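Local coordinates for protein GTN Reductase (PDB 4JIC) that binds flavin mononucleotide in a TIM barrel and, as a glycerol trinitrate reductase of the Old Yellow Enzyme type, probably reduces nitrate esters and activated alkenes, at residues A[25-30]-A[63-68]; A[41-46]-A[88-93]; A[95-100]-A[176-181]. One frame throughout, in Å; residues are numbered along the deposited sequence.

Interaction 1 of 3, residues A[25-30]-A[63-68]. With FMN (flavin mononucleotide), chain D.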
loop_
_atom_site.group_PDB
_atom_site.type_symbol
_atom_site.label_atom_id
_atom_site.label_comp_id
_atom_site.label_asym_id
_atom_site.label_seq_id
_atom_site.Cartn_x
_atom_site.Cartn_y
_atom_site.Cartn_z
ATOM N N THR A 25 -2.057 -3.977 7.040
ATOM C CA THR A 25 -1.212 -5.003 7.640
ATOM C C THR A 25 -1.887 -5.556 8.891
ATOM O O THR A 25 -2.250 -4.792 9.787
ATOM C CB THR A 25 0.144 -4.391 8.038
ATOM O OG1 THR A 25 0.887 -4.024 6.859
ATOM C CG2 THR A 25 0.963 -5.368 8.865
ATOM N N ARG A 26 -2.054 -6.881 8.958
ATOM C CA ARG A 26 -2.732 -7.513 10.102
ATOM C C ARG A 26 -1.865 -8.553 10.836
ATOM O O ARG A 26 -2.231 -9.028 11.919
ATOM C CB ARG A 26 -4.069 -8.151 9.673
ATOM C CG ARG A 26 -5.021 -7.239 8.881
ATOM C CD ARG A 26 -5.377 -5.958 9.628
ATOM N NE ARG A 26 -5.960 -6.207 10.946
ATOM C CZ ARG A 26 -7.245 -6.472 11.162
ATOM N NH1 ARG A 26 -7.677 -6.671 12.406
ATOM N NH2 ARG A 26 -8.102 -6.539 10.145
ATOM N N ASN A 27 -0.726 -8.909 10.245
ATOM C CA ASN A 27 0.222 -9.847 10.868
ATOM C C ASN A 27 -0.391 -11.166 11.300
ATOM O O ASN A 27 -0.150 -11.639 12.423
ATOM C CB ASN A 27 0.926 -9.215 12.076
ATOM C CG ASN A 27 1.476 -7.833 11.770
ATOM O OD1 ASN A 27 0.837 -6.837 12.065
ATOM N ND2 ASN A 27 2.666 -7.775 11.170
ATOM N N ARG A 28 -1.171 -11.772 10.408
ATOM C CA ARG A 28 -1.847 -13.015 10.733
ATOM C C ARG A 28 -1.561 -14.112 9.702
ATOM O O ARG A 28 -2.411 -14.965 9.409
ATOM C CB ARG A 28 -3.343 -12.758 10.909
ATOM C CG ARG A 28 -3.703 -12.057 12.230
ATOM C CD ARG A 28 -5.156 -11.657 12.168
ATOM N NE ARG A 28 -5.776 -11.278 13.441
ATOM C CZ ARG A 28 -5.767 -10.045 13.946
ATOM N NH1 ARG A 28 -5.097 -9.066 13.338
ATOM N NH2 ARG A 28 -6.414 -9.805 15.079
ATOM N N SER A 29 -0.345 -14.093 9.159
ATOM C CA SER A 29 0.065 -15.106 8.198
ATOM C C SER A 29 1.448 -15.649 8.541
ATOM O O SER A 29 2.423 -15.296 7.895
ATOM C CB SER A 29 0.079 -14.527 6.773
ATOM O OG SER A 29 -1.183 -13.961 6.435
ATOM N N PRO A 30 1.538 -16.520 9.553
ATOM C CA PRO A 30 2.849 -17.067 9.934
ATOM C C PRO A 30 3.547 -17.735 8.750
ATOM O O PRO A 30 2.886 -18.349 7.907
ATOM C CB PRO A 30 2.498 -18.100 11.003
ATOM C CG PRO A 30 1.201 -17.579 11.610
ATOM C CD PRO A 30 0.455 -16.967 10.448
ATOM N N GLN A 63 10.660 -7.807 3.797
ATOM C CA GLN A 63 9.843 -7.954 5.018
ATOM C C GLN A 63 10.337 -7.054 6.141
ATOM O O GLN A 63 11.540 -6.973 6.381
ATOM C CB GLN A 63 9.899 -9.393 5.544
ATOM C CG GLN A 63 9.156 -10.412 4.713
ATOM C CD GLN A 63 7.667 -10.468 5.033
ATOM O OE1 GLN A 63 7.106 -9.554 5.657
ATOM N NE2 GLN A 63 7.004 -11.536 4.572
ATOM N N GLY A 64 9.402 -6.412 6.839
ATOM C CA GLY A 64 9.733 -5.574 7.978
ATOM C C GLY A 64 9.009 -5.956 9.262
ATOM O O GLY A 64 9.342 -5.433 10.325
ATOM N N TYR A 65 8.015 -6.845 9.175
ATOM C CA TYR A 65 7.241 -7.251 10.354
ATOM C C TYR A 65 6.981 -8.747 10.334
ATOM O O TYR A 65 7.035 -9.378 9.282
ATOM C CB TYR A 65 5.906 -6.495 10.410
ATOM C CG TYR A 65 6.078 -5.016 10.227
ATOM C CD1 TYR A 65 6.278 -4.178 11.316
ATOM C CD2 TYR A 65 6.079 -4.461 8.961
ATOM C CE1 TYR A 65 6.459 -2.821 11.142
ATOM C CE2 TYR A 65 6.252 -3.116 8.777
ATOM C CZ TYR A 65 6.436 -2.299 9.861
ATOM O OH TYR A 65 6.612 -0.960 9.647
ATOM N N ALA A 66 6.695 -9.303 11.508
ATOM C CA ALA A 66 6.447 -10.734 11.632
ATOM C C ALA A 66 5.083 -11.144 11.081
ATOM O O ALA A 66 4.114 -10.389 11.146
ATOM C CB ALA A 66 6.584 -11.168 13.092
ATOM N N ASP A 67 5.023 -12.363 10.554
ATOM C CA ASP A 67 3.762 -13.007 10.188
ATOM C C ASP A 67 2.988 -12.236 9.128
ATOM O O ASP A 67 1.756 -12.174 9.144
ATOM C CB ASP A 67 2.908 -13.262 11.434
ATOM C CG ASP A 67 3.509 -14.332 12.348
ATOM O OD1 ASP A 67 4.628 -14.819 12.073
ATOM O OD2 ASP A 67 2.861 -14.683 13.358
ATOM N N VAL A 68 3.738 -11.648 8.200
ATOM C CA VAL A 68 3.165 -10.938 7.067
ATOM C C VAL A 68 3.237 -11.832 5.834
ATOM O O VAL A 68 4.289 -12.420 5.550
ATOM C CB VAL A 68 3.945 -9.632 6.810
ATOM C CG1 VAL A 68 3.584 -9.029 5.452
ATOM C CG2 VAL A 68 3.676 -8.642 7.928
HETATM N N1 FMN D . -1.041 1.366 4.574
HETATM C C2 FMN D . -0.426 0.694 3.544
HETATM O O2 FMN D . -0.119 1.316 2.523
HETATM N N3 FMN D . -0.137 -0.657 3.663
HETATM C C4 FMN D . -0.360 -1.333 4.835
HETATM O O4 FMN D . -0.079 -2.541 4.901
HETATM C C4A FMN D . -0.965 -0.645 5.894
HETATM N N5 FMN D . -1.198 -1.292 7.094
HETATM C C5A FMN D . -2.048 -0.681 7.993
HETATM C C6 FMN D . -2.504 -1.418 9.089
HETATM C C7 FMN D . -3.374 -0.861 10.015
HETATM C C7M FMN D . -3.876 -1.683 11.171
HETATM C C8 FMN D . -3.812 0.445 9.827
HETATM C C8M FMN D . -4.816 1.044 10.781
HETATM C C9 FMN D . -3.379 1.173 8.719
HETATM C C9A FMN D . -2.485 0.624 7.802
HETATM N N10 FMN D . -2.035 1.369 6.715
HETATM C C10 FMN D . -1.310 0.702 5.749
HETATM C "C1'" FMN D . -2.665 2.693 6.384
HETATM C "C2'" FMN D . -4.099 2.547 5.869
HETATM O "O2'" FMN D . -4.109 1.965 4.573
HETATM C "C3'" FMN D . -4.791 3.903 5.774
HETATM O "O3'" FMN D . -3.987 4.777 5.003
HETATM C "C4'" FMN D . -5.040 4.525 7.145
HETATM O "O4'" FMN D . -5.732 3.621 7.975
HETATM C "C5'" FMN D . -5.856 5.817 7.069
HETATM O "O5'" FMN D . -7.120 5.583 6.476
HETATM P P FMN D . -8.459 5.578 7.387
HETATM O O1P FMN D . -8.216 4.549 8.459
HETATM O O2P FMN D . -8.606 6.957 7.982
HETATM O O3P FMN D . -9.612 5.223 6.497
HETATM O O HOH W 1 0.379 -13.798 13.870
#
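The carboxamide of Asn27 is the flat group that reaches across to residues 63-68, and its ND2 does the touching. ND2 gives a hydrogen bond of 3.0 Å to Ala66 O, nearly straight at 161°, with the acceptor in the amide plane and the donor in the carbonyl plane of Ala66. The same nitrogen touches Val68 CG2 and the CB of Tyr65, meeting the Tyr65 ring obliquely. Asn27 can reach this far because its CG stands anti to the carbonyl carbon (chi1 -48°), which swings the amide toward the neighbouring loop. The second flat group, the Asp67 carboxylate, meets the Pro30 ring at a slant, with OD2 3.8 Å from Pro30 CG. A water donates to both Asp67 OD2 and Asn27 O, closing a small bridge.

Both segments are loops that follow barrel strands, 19-21 and 50-57, so the contact ties together two βα loops of a TIM barrel on the side where the cofactor binds. Their backbones join through Ser29 N, which donates to Asp67 O at 2.8 Å from above the carbonyl plane; Asn27 CA approaches that same oxygen at 3.3 Å in a CA-H...O contact. The hydroxyl of Ser29 is bonded instead to Asn38. Nearest the flavin, Thr25 has CG2 4.4 Å from Val68 CG2, while OG1, beside the backbone N (chi1 -68°), donates a 2.6 Å hydrogen bond to FMN O4. That bond would be expected to draw electron density toward the flavin carbonyl.

Interaction 2 of 3, residues A[41-46]-A[88-93]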
loop_
_atom_site.group_PDB
_atom_site.type_symbol
_atom_site.label_atom_id
_atom_site.label_comp_id
_atom_site.label_asym_id
_atom_site.label_seq_id
_atom_site.Cartn_x
_atom_site.Cartn_y
_atom_site.Cartn_z
ATOM N N TYR A 41 -11.373 -13.641 6.001
ATOM C CA TYR A 41 -11.281 -12.200 6.212
ATOM C C TYR A 41 -11.519 -11.385 4.939
ATOM O O TYR A 41 -12.343 -10.465 4.919
ATOM C CB TYR A 41 -9.906 -11.889 6.796
ATOM C CG TYR A 41 -9.479 -10.437 6.845
ATOM C CD1 TYR A 41 -10.100 -9.523 7.688
ATOM C CD2 TYR A 41 -8.387 -9.995 6.095
ATOM C CE1 TYR A 41 -9.668 -8.189 7.759
ATOM C CE2 TYR A 41 -7.945 -8.676 6.164
ATOM C CZ TYR A 41 -8.590 -7.781 6.995
ATOM O OH TYR A 41 -8.127 -6.478 7.044
ATOM N N TYR A 42 -10.811 -11.735 3.869
ATOM C CA TYR A 42 -10.976 -11.014 2.615
ATOM C C TYR A 42 -12.328 -11.282 1.965
ATOM O O TYR A 42 -12.947 -10.366 1.422
ATOM C CB TYR A 42 -9.833 -11.330 1.649
ATOM C CG TYR A 42 -8.548 -10.608 2.003
ATOM C CD1 TYR A 42 -8.444 -9.227 1.869
ATOM C CD2 TYR A 42 -7.450 -11.306 2.483
ATOM C CE1 TYR A 42 -7.264 -8.559 2.199
ATOM C CE2 TYR A 42 -6.274 -10.654 2.809
ATOM C CZ TYR A 42 -6.184 -9.282 2.653
ATOM O OH TYR A 42 -5.017 -8.625 2.967
ATOM N N GLU A 43 -12.792 -12.529 2.022
ATOM C CA GLU A 43 -14.092 -12.864 1.448
ATOM C C GLU A 43 -15.216 -12.057 2.105
ATOM O O GLU A 43 -16.155 -11.639 1.428
ATOM C CB GLU A 43 -14.379 -14.365 1.562
ATOM C CG GLU A 43 -15.651 -14.775 0.835
ATOM C CD GLU A 43 -15.818 -16.278 0.718
ATOM O OE1 GLU A 43 -14.861 -17.013 1.045
ATOM O OE2 GLU A 43 -16.908 -16.718 0.290
ATOM N N GLN A 44 -15.100 -11.823 3.412
ATOM C CA GLN A 44 -16.095 -11.054 4.167
ATOM C C GLN A 44 -16.249 -9.640 3.633
ATOM O O GLN A 44 -17.283 -9.002 3.840
ATOM C CB GLN A 44 -15.707 -10.969 5.649
ATOM C CG GLN A 44 -15.906 -12.249 6.429
ATOM C CD GLN A 44 -15.574 -12.108 7.904
ATOM O OE1 GLN A 44 -14.949 -11.138 8.334
ATOM N NE2 GLN A 44 -15.979 -13.097 8.684
ATOM N N ARG A 45 -15.216 -9.159 2.952
ATOM C CA ARG A 45 -15.136 -7.757 2.545
ATOM C C ARG A 45 -15.207 -7.598 1.031
ATOM O O ARG A 45 -14.950 -6.516 0.483
ATOM C CB ARG A 45 -13.860 -7.126 3.128
ATOM C CG ARG A 45 -13.949 -6.966 4.638
ATOM C CD ARG A 45 -12.612 -6.897 5.393
ATOM N NE ARG A 45 -12.934 -6.671 6.794
ATOM C CZ ARG A 45 -13.399 -7.617 7.607
ATOM N NH1 ARG A 45 -13.536 -8.869 7.169
ATOM N NH2 ARG A 45 -13.721 -7.314 8.861
ATOM N N ALA A 46 -15.601 -8.676 0.361
ATOM C CA ALA A 46 -15.618 -8.720 -1.099
ATOM C C ALA A 46 -16.647 -7.809 -1.769
ATOM O O ALA A 46 -16.596 -7.629 -2.982
ATOM C CB ALA A 46 -15.784 -10.170 -1.583
ATOM N N HIS A 88 -13.335 -13.256 -5.760
ATOM C CA HIS A 88 -13.981 -13.210 -7.065
ATOM C C HIS A 88 -15.348 -13.884 -7.048
ATOM O O HIS A 88 -16.312 -13.365 -7.615
ATOM C CB HIS A 88 -13.085 -13.839 -8.127
ATOM C CG HIS A 88 -11.874 -13.021 -8.434
ATOM N ND1 HIS A 88 -10.663 -13.580 -8.782
ATOM C CD2 HIS A 88 -11.683 -11.681 -8.427
ATOM C CE1 HIS A 88 -9.778 -12.618 -8.986
ATOM N NE2 HIS A 88 -10.374 -11.455 -8.781
ATOM N N SER A 89 -15.436 -15.033 -6.388
ATOM C CA SER A 89 -16.706 -15.753 -6.314
ATOM C C SER A 89 -17.761 -14.938 -5.577
ATOM O O SER A 89 -18.968 -15.108 -5.794
ATOM C CB SER A 89 -16.502 -17.106 -5.641
ATOM O OG SER A 89 -15.734 -17.948 -6.483
ATOM N N ALA A 90 -17.303 -14.044 -4.713
ATOM C CA ALA A 90 -18.209 -13.184 -3.959
ATOM C C ALA A 90 -18.470 -11.859 -4.673
ATOM O O ALA A 90 -19.107 -10.965 -4.114
ATOM C CB ALA A 90 -17.665 -12.944 -2.552
ATOM N N GLY A 91 -17.972 -11.736 -5.902
ATOM C CA GLY A 91 -18.254 -10.575 -6.732
ATOM C C GLY A 91 -17.296 -9.417 -6.539
ATOM O O GLY A 91 -17.598 -8.275 -6.891
ATOM N N GLY A 92 -16.121 -9.709 -6.000
ATOM C CA GLY A 92 -15.159 -8.649 -5.743
ATOM C C GLY A 92 -14.000 -8.599 -6.721
ATOM O O GLY A 92 -13.907 -9.414 -7.640
ATOM N N LYS A 93 -13.129 -7.614 -6.509
ATOM C CA LYS A 93 -11.877 -7.470 -7.243
ATOM C C LYS A 93 -10.802 -7.161 -6.225
ATOM O O LYS A 93 -11.075 -6.553 -5.188
ATOM C CB LYS A 93 -11.969 -6.321 -8.257
ATOM C CG LYS A 93 -13.033 -6.542 -9.326
ATOM C CD LYS A 93 -12.610 -7.636 -10.300
ATOM C CE LYS A 93 -13.772 -8.105 -11.191
ATOM N NZ LYS A 93 -14.326 -7.046 -12.087
HETATM O O HOH W 2 -19.262 -8.064 -4.445
#
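Ala46 and Ala90 meet methyl to methyl, and this small pair holds the tight part of the contact: Ala46 CB lies 3.5 Å from Ala90 CB, closer than carbon atoms usually sit. Just beside it the backbones come together, with Ala46 O 3.3 Å from Gly92 CA. Gly92, with no side chain, lets the Ala46 oxygen come this near. Gly91 serves a different purpose. With its positive phi of 88° it is the C-prime residue of a Schellman motif that ends helix 74-89, in which Gly91 N binds His88 O and Gly92 N binds Val87 O. Ala90, the first residue to leave helical angles, points its CB toward Ala46.

The outer side is looser. Glu43 extends with CG anti to its backbone N (chi1 -173°), yet it offers only its aliphatic part, CG lying 4.3 Å from Ala90 CB at the solvent-facing side. A water lies 3.1 Å from Ala46 O and 2.9 Å from Ala90 O and can donate to either, so a water-mediated link between these two residues is possible.

Behind Ala46, the type I turn from Glu43 to Ala46 is accompanied by Arg45, whose NH1 donates to Tyr41 O and, in the guanidinium plane, to a lone pair of Gln44 OE1. Its other nitrogens bind the carbonyls of Phe331 and Ile332. The contact thus joins the C-terminal ends of two outer helices of the barrel, 36-43 and 74-89, which Tyr42 also joins directly by packing on Trp80, Ile83 and Val87; beneath them runs strand 50-57, on which Tyr42 packs and to whose Ile51 the backbone of Lys93 is hydrogen-bonded.

Interaction 3 of 3, residues A[95-100]-A[176-181]. With FMN (flavin mononucleotide), chain D.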
loop_
_atom_site.group_PDB
_atom_site.type_symbol
_atom_site.label_atom_id
_atom_site.label_comp_id
_atom_site.label_asym_id
_atom_site.label_seq_id
_atom_site.Cartn_x
_atom_site.Cartn_y
_atom_site.Cartn_z
ATOM N N VAL A 95 -6.387 -6.374 -5.600
ATOM C CA VAL A 95 -5.013 -6.175 -6.048
ATOM C C VAL A 95 -4.053 -6.376 -4.886
ATOM O O VAL A 95 -4.382 -6.067 -3.742
ATOM C CB VAL A 95 -4.794 -4.771 -6.672
ATOM C CG1 VAL A 95 -5.602 -4.642 -7.960
ATOM C CG2 VAL A 95 -5.177 -3.658 -5.684
ATOM N N ALA A 96 -2.880 -6.914 -5.189
ATOM C CA ALA A 96 -1.851 -7.162 -4.181
ATOM C C ALA A 96 -1.010 -5.912 -3.987
ATOM O O ALA A 96 -0.485 -5.365 -4.960
ATOM C CB ALA A 96 -0.965 -8.309 -4.623
ATOM N N GLN A 97 -0.864 -5.469 -2.737
ATOM C CA GLN A 97 0.007 -4.330 -2.467
ATOM C C GLN A 97 1.429 -4.830 -2.335
ATOM O O GLN A 97 1.863 -5.254 -1.266
ATOM C CB GLN A 97 -0.375 -3.569 -1.206
ATOM C CG GLN A 97 0.396 -2.257 -1.149
ATOM C CD GLN A 97 0.269 -1.522 0.155
ATOM O OE1 GLN A 97 0.464 -2.092 1.225
ATOM N NE2 GLN A 97 -0.017 -0.228 0.071
ATOM N N ILE A 98 2.150 -4.810 -3.442
ATOM C CA ILE A 98 3.482 -5.406 -3.445
ATOM C C ILE A 98 4.475 -4.483 -2.746
ATOM O O ILE A 98 4.551 -3.291 -3.041
ATOM C CB ILE A 98 3.923 -5.858 -4.850
ATOM C CG1 ILE A 98 4.005 -4.685 -5.839
ATOM C CG2 ILE A 98 2.952 -6.913 -5.375
ATOM C CD1 ILE A 98 4.504 -5.108 -7.234
ATOM N N TRP A 99 5.226 -5.048 -1.806
ATOM C CA TRP A 99 5.869 -4.243 -0.775
ATOM C C TRP A 99 7.355 -4.518 -0.669
ATOM O O TRP A 99 7.797 -5.662 -0.792
ATOM C CB TRP A 99 5.230 -4.618 0.555
ATOM C CG TRP A 99 5.385 -3.678 1.717
ATOM C CD1 TRP A 99 5.871 -2.389 1.727
ATOM C CD2 TRP A 99 4.983 -3.967 3.057
ATOM N NE1 TRP A 99 5.806 -1.880 3.015
ATOM C CE2 TRP A 99 5.273 -2.836 3.844
ATOM C CE3 TRP A 99 4.436 -5.098 3.674
ATOM C CZ2 TRP A 99 4.995 -2.795 5.211
ATOM C CZ3 TRP A 99 4.162 -5.061 5.019
ATOM C CH2 TRP A 99 4.445 -3.916 5.779
ATOM N N HIS A 100 8.127 -3.458 -0.438
ATOM C CA HIS A 100 9.478 -3.592 0.101
ATOM C C HIS A 100 9.649 -2.519 1.178
ATOM O O HIS A 100 9.474 -1.328 0.902
ATOM C CB HIS A 100 10.531 -3.424 -0.993
ATOM C CG HIS A 100 11.887 -3.931 -0.604
ATOM N ND1 HIS A 100 12.550 -3.492 0.524
ATOM C CD2 HIS A 100 12.702 -4.840 -1.192
ATOM C CE1 HIS A 100 13.720 -4.103 0.609
ATOM N NE2 HIS A 100 13.838 -4.923 -0.423
ATOM N N GLU A 176 -0.942 -2.989 -6.484
ATOM C CA GLU A 176 -0.643 -1.627 -6.064
ATOM C C GLU A 176 0.782 -1.620 -5.574
ATOM O O GLU A 176 1.126 -2.326 -4.628
ATOM C CB GLU A 176 -1.564 -1.187 -4.925
ATOM C CG GLU A 176 -1.186 0.167 -4.316
ATOM C CD GLU A 176 -2.202 0.644 -3.299
ATOM O OE1 GLU A 176 -3.324 1.015 -3.701
ATOM O OE2 GLU A 176 -1.884 0.637 -2.089
ATOM N N ILE A 177 1.632 -0.847 -6.238
ATOM C CA ILE A 177 3.004 -0.730 -5.783
ATOM C C ILE A 177 3.004 0.106 -4.516
ATOM O O ILE A 177 2.528 1.234 -4.511
ATOM C CB ILE A 177 3.861 -0.058 -6.851
ATOM C CG1 ILE A 177 3.981 -0.985 -8.062
ATOM C CG2 ILE A 177 5.229 0.279 -6.285
ATOM C CD1 ILE A 177 4.371 -0.264 -9.358
ATOM N N HIS A 178 3.514 -0.456 -3.428
ATOM C CA HIS A 178 3.624 0.307 -2.188
ATOM C C HIS A 178 4.772 1.316 -2.288
ATOM O O HIS A 178 5.937 0.960 -2.137
ATOM C CB HIS A 178 3.830 -0.635 -1.002
ATOM C CG HIS A 178 3.513 -0.010 0.317
ATOM N ND1 HIS A 178 3.525 1.354 0.514
ATOM C CD2 HIS A 178 3.153 -0.562 1.499
ATOM C CE1 HIS A 178 3.190 1.614 1.769
ATOM N NE2 HIS A 178 2.970 0.467 2.390
ATOM N N ALA A 179 4.440 2.570 -2.574
ATOM C CA ALA A 179 5.458 3.607 -2.679
ATOM C C ALA A 179 5.206 4.687 -1.642
ATOM O O ALA A 179 5.524 5.864 -1.853
ATOM C CB ALA A 179 5.476 4.199 -4.092
ATOM N N ALA A 180 4.648 4.273 -0.511
ATOM C CA ALA A 180 4.222 5.211 0.519
ATOM C C ALA A 180 4.788 4.879 1.898
ATOM O O ALA A 180 5.578 3.936 2.054
ATOM C CB ALA A 180 2.695 5.249 0.582
ATOM N N ASN A 181 4.363 5.677 2.878
ATOM C CA ASN A 181 4.573 5.430 4.307
ATOM C C ASN A 181 6.010 5.136 4.722
ATOM O O ASN A 181 6.260 4.310 5.601
ATOM C CB ASN A 181 3.608 4.348 4.809
ATOM C CG ASN A 181 2.161 4.738 4.601
ATOM O OD1 ASN A 181 1.840 5.927 4.557
ATOM N ND2 ASN A 181 1.277 3.747 4.468
HETATM N N1 FMN D . -1.041 1.366 4.574
HETATM C C2 FMN D . -0.426 0.694 3.544
HETATM O O2 FMN D . -0.119 1.316 2.523
HETATM N N3 FMN D . -0.137 -0.657 3.663
HETATM C C4 FMN D . -0.360 -1.333 4.835
HETATM O O4 FMN D . -0.079 -2.541 4.901
HETATM C C4A FMN D . -0.965 -0.645 5.894
HETATM N N5 FMN D . -1.198 -1.292 7.094
HETATM C C5A FMN D . -2.048 -0.681 7.993
HETATM C C6 FMN D . -2.504 -1.418 9.089
HETATM C C7 FMN D . -3.374 -0.861 10.015
HETATM C C7M FMN D . -3.876 -1.683 11.171
HETATM C C8 FMN D . -3.812 0.445 9.827
HETATM C C8M FMN D . -4.816 1.044 10.781
HETATM C C9 FMN D . -3.379 1.173 8.719
HETATM C C9A FMN D . -2.485 0.624 7.802
HETATM N N10 FMN D . -2.035 1.369 6.715
HETATM C C10 FMN D . -1.310 0.702 5.749
HETATM C "C1'" FMN D . -2.665 2.693 6.384
HETATM C "C2'" FMN D . -4.099 2.547 5.869
HETATM O "O2'" FMN D . -4.109 1.965 4.573
HETATM C "C3'" FMN D . -4.791 3.903 5.774
HETATM O "O3'" FMN D . -3.987 4.777 5.003
HETATM C "C4'" FMN D . -5.040 4.525 7.145
HETATM O "O4'" FMN D . -5.732 3.621 7.975
HETATM C "C5'" FMN D . -5.856 5.817 7.069
HETATM O "O5'" FMN D . -7.120 5.583 6.476
HETATM P P FMN D . -8.459 5.578 7.387
HETATM O O1P FMN D . -8.216 4.549 8.459
HETATM O O2P FMN D . -8.606 6.957 7.982
HETATM O O3P FMN D . -9.612 5.223 6.497
HETATM O O HOH W 3 6.778 -1.583 -2.682
HETATM O O HOH W 4 8.375 0.702 -0.860
#
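Gln97 and His178 lie stacked, the amide over one face of the imidazole with the two planes 24° apart and NE2 offset toward the rim of the ring. Trp99 runs alongside His178 in the same direction, its five-membered ring forming an offset stack with the imidazole, centroids 4.4 Å apart and planes at 18°. His178 CD2 is shared by both neighbours: it lies 3.1 Å from Gln97 OE1 and 3.3 Å from Trp99 CD1, the latter approach passing over a face of the indole. The ring is steadied at its ND1 edge by Ala180 N, which donates to it nearly in plane.

Gln97 and Glu176 stand side by side, amide and carboxylate 57° apart. Gln97 runs out straight from the strand, so its amide reaches FMN, where OE1 accepts from N3 and NE2 donates to O2, each at 2.9 Å. The bond to O2 is almost straight; a second one, from NE2 to the anti lone pair of Glu176 OE2 at 3.0 Å, is bent and leaves the amide plane, while Glu176 OE1 is held by His265. His178 and Asn181 also line the FMN pocket, and as in Old Yellow Enzyme relatives such a pair probably binds the substrate.

Gln97, Glu176 and His178 sit on adjacent parallel strands of the TIM barrel, 94-99 and 174-178, with Gln97 in register with Glu176 and Ile98 with Ile177. His178 N donates to Ile98 O, whereas the Ile98 N bond to Glu176 O is weak. Gln97 and Glu176 point into the barrel, and on the other face Ile98 CD1 meets Ile177 CG1 at 4.2 Å.

With both NE2 protons committed, the amide orientation is probably fixed and OE1 presented to the flavin N3-H; Glu176 is placed to act as a second-shell residue positioning this first-shell ligand.

How the interactions relate
The three contacts follow the early and middle strands of one eight-stranded barrel. Along the chain, interactions 1 and 2 alternate their segments, and interaction 3 opens after both have closed; residues 88-93 lead directly into strand 94-99. Interactions 1 and 3, with centres 14 Å apart, converge on the flavin from a pair of loops, through Thr25, and from the barrel wall, and touch where Trp99 packs against Thr25, Tyr65 and Val68. Interaction 2 lies 21 Å from interaction 1 and 20 Å from interaction 3, in the outer helical layer; Tyr41 OH reaches Arg26 through a weak hydrogen bond. The same two loop-and-helix stretches thus supply both a flavin-side loop contact and an outer-helix contact.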